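Local coordinates for 11S globulin seed storage protein (Amaranthus hypochondriacus, PDB 3QAC), which probably serves as a seed storage protein, a nutrient reservoir built from two cupin domains per subunit, at residues Val52-Ile57 against Pro157-Ile162. Numbering follows the deposited sequence.
Sequences VIRRTI and PLVAVI
Ile162 lays its CB and CD1 across CG1 and CD1 of Ile53, the two side chains slanting over one another on one face of an antiparallel sheet in the N-terminal cupin β-barrel. The fit is tight: Ile53 CG1 sits 3.5 Å from Ile162 CB, closer than usual carbon packing. Ile53 CG1 lies between its own backbone N and carbonyl carbon (chi1 61°), which brings CG1 against Ile162 CB; CD1 continues to Ile162 CD1. On this same face the extended Arg55 chain passes Ile162 CD1, which comes within 4.0 Å of NE at a slant, while Ile53 CD1 rests above one face of the guanidinium, displaced from the centre of the group. Arg55 NH2 forms a salt bridge with Glu190. Ala160, opposite Arg55, packs instead on Ile74 and Ile76 of strand 72-78, and Ile57 CD1 approaches Leu158 CD2 at the far end of this face, 4.2 Å away.

The other face carries Arg54, Thr56, Val159 and Val161. Arg54 and Val159 run alongside each other, with Arg54 CG 3.8 Å from Val159 CG1; past a bend at chi3, Arg54 NH1 forms a salt bridge with Glu36 and NH2 a hydrogen bond with Tyr349 OH, in the second cupin domain. Thr56 sets OG1 and CG2 against Val159 CG2, and its CG2 also meets Pro157 CB.

Three hydrogen-bonded pairs, Ile53-Ile162, Arg55-Ala160 and Ile57-Leu158, join the central strands 51-57 and 158-164 of this sheet, with strands 33-37 and 72-78 flanking them. CA-H...O contacts fill in between, such as Arg54 CA to Ala160 O at 3.2 Å. The straightest bond runs from Ile57 N to Leu158 O, 2.8 Å long and 175° at the hydrogen; Leu158 N returns a bond to Ile57 O from 24° out of the carbonyl plane, and that oxygen also accepts a hydrogen bond from Asn152 ND2.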
loop_
_atom_site.group_PDB
_atom_site.type_symbol
_atom_site.label_atom_id
_atom_site.label_comp_id
_atom_site.label_asym_id
_atom_site.label_seq_id
_atom_site.Cartn_x
_atom_site.Cartn_y
_atom_site.Cartn_z
ATOM N N VAL A 52 -1.826 4.266 -20.622
ATOM C CA VAL A 52 -2.333 3.313 -21.570
ATOM C C VAL A 52 -1.530 3.447 -22.850
ATOM O O VAL A 52 -1.236 4.570 -23.315
ATOM C CB VAL A 52 -3.853 3.521 -21.827
ATOM C CG1 VAL A 52 -4.368 2.553 -22.866
ATOM C CG2 VAL A 52 -4.635 3.363 -20.531
ATOM N N ILE A 53 -1.131 2.301 -23.382
ATOM C CA ILE A 53 -0.590 2.227 -24.723
ATOM C C ILE A 53 -1.317 1.185 -25.564
ATOM O O ILE A 53 -1.993 0.284 -25.047
ATOM C CB ILE A 53 0.894 1.902 -24.728
ATOM C CG1 ILE A 53 1.143 0.541 -24.090
ATOM C CG2 ILE A 53 1.678 2.999 -24.023
ATOM C CD1 ILE A 53 2.545 0.002 -24.385
ATOM N N ARG A 54 -1.187 1.326 -26.873
ATOM C CA ARG A 54 -1.702 0.337 -27.786
ATOM C C ARG A 54 -0.588 0.058 -28.767
ATOM O O ARG A 54 -0.024 0.981 -29.344
ATOM C CB ARG A 54 -2.962 0.841 -28.482
ATOM C CG ARG A 54 -3.398 -0.015 -29.658
ATOM C CD ARG A 54 -4.705 0.485 -30.253
ATOM N NE ARG A 54 -4.578 1.833 -30.801
ATOM C CZ ARG A 54 -5.539 2.748 -30.754
ATOM N NH1 ARG A 54 -5.341 3.955 -31.267
ATOM N NH2 ARG A 54 -6.698 2.462 -30.180
ATOM N N ARG A 55 -0.221 -1.206 -28.906
ATOM C CA ARG A 55 0.832 -1.566 -29.838
ATOM C C ARG A 55 0.203 -2.341 -30.952
ATOM O O ARG A 55 -0.613 -3.244 -30.721
ATOM C CB ARG A 55 1.922 -2.414 -29.191
ATOM C CG ARG A 55 2.590 -1.783 -27.980
ATOM C CD ARG A 55 3.773 -2.631 -27.526
ATOM N NE ARG A 55 4.380 -2.130 -26.298
ATOM C CZ ARG A 55 5.228 -1.101 -26.240
ATOM N NH1 ARG A 55 5.556 -0.426 -27.340
ATOM N NH2 ARG A 55 5.730 -0.727 -25.071
ATOM N N THR A 56 0.576 -1.962 -32.165
ATOM C CA THR A 56 0.171 -2.671 -33.350
ATOM C C THR A 56 1.429 -3.268 -33.925
ATOM O O THR A 56 2.319 -2.560 -34.376
ATOM C CB THR A 56 -0.453 -1.712 -34.343
ATOM O OG1 THR A 56 -1.621 -1.136 -33.752
ATOM C CG2 THR A 56 -0.831 -2.439 -35.618
ATOM N N ILE A 57 1.524 -4.578 -33.852
ATOM C CA ILE A 57 2.692 -5.275 -34.338
ATOM C C ILE A 57 2.310 -5.925 -35.649
ATOM O O ILE A 57 1.443 -6.808 -35.685
ATOM C CB ILE A 57 3.109 -6.387 -33.369
ATOM C CG1 ILE A 57 3.262 -5.829 -31.954
ATOM C CG2 ILE A 57 4.385 -7.063 -33.848
ATOM C CD1 ILE A 57 3.601 -6.874 -30.926
ATOM N N PRO A 157 -2.681 -7.773 -38.331
ATOM C CA PRO A 157 -1.835 -7.104 -37.341
ATOM C C PRO A 157 -2.220 -7.500 -35.918
ATOM O O PRO A 157 -3.399 -7.616 -35.597
ATOM C CB PRO A 157 -2.105 -5.611 -37.593
ATOM C CG PRO A 157 -2.621 -5.538 -38.996
ATOM C CD PRO A 157 -3.413 -6.814 -39.178
ATOM N N LEU A 158 -1.217 -7.719 -35.077
ATOM C CA LEU A 158 -1.447 -8.112 -33.698
ATOM C C LEU A 158 -1.589 -6.853 -32.871
ATOM O O LEU A 158 -0.685 -6.025 -32.838
ATOM C CB LEU A 158 -0.272 -8.950 -33.189
ATOM C CG LEU A 158 -0.312 -9.279 -31.698
ATOM C CD1 LEU A 158 -1.606 -9.989 -31.351
ATOM C CD2 LEU A 158 0.913 -10.105 -31.295
ATOM N N VAL A 159 -2.727 -6.696 -32.208
ATOM C CA VAL A 159 -2.995 -5.449 -31.499
ATOM C C VAL A 159 -3.334 -5.657 -30.022
ATOM O O VAL A 159 -4.291 -6.359 -29.661
ATOM C CB VAL A 159 -4.073 -4.596 -32.207
ATOM C CG1 VAL A 159 -4.321 -3.297 -31.443
ATOM C CG2 VAL A 159 -3.652 -4.296 -33.636
ATOM N N ALA A 160 -2.520 -5.041 -29.173
ATOM C CA ALA A 160 -2.674 -5.166 -27.738
ATOM C C ALA A 160 -2.923 -3.793 -27.101
ATOM O O ALA A 160 -2.258 -2.790 -27.407
ATOM C CB ALA A 160 -1.447 -5.832 -27.150
ATOM N N VAL A 161 -3.923 -3.754 -26.238
ATOM C CA VAL A 161 -4.212 -2.558 -25.497
ATOM C C VAL A 161 -3.711 -2.823 -24.095
ATOM O O VAL A 161 -4.103 -3.783 -23.423
ATOM C CB VAL A 161 -5.708 -2.210 -25.528
ATOM C CG1 VAL A 161 -5.981 -0.988 -24.702
ATOM C CG2 VAL A 161 -6.155 -1.987 -26.970
ATOM N N ILE A 162 -2.798 -1.970 -23.679
ATOM C CA ILE A 162 -2.025 -2.207 -22.489
ATOM C C ILE A 162 -2.304 -1.161 -21.428
ATOM O O ILE A 162 -2.046 0.026 -21.627
ATOM C CB ILE A 162 -0.550 -2.219 -22.861
ATOM C CG1 ILE A 162 -0.317 -3.290 -23.937
ATOM C CG2 ILE A 162 0.321 -2.427 -21.633
ATOM C CD1 ILE A 162 1.090 -3.357 -24.478
#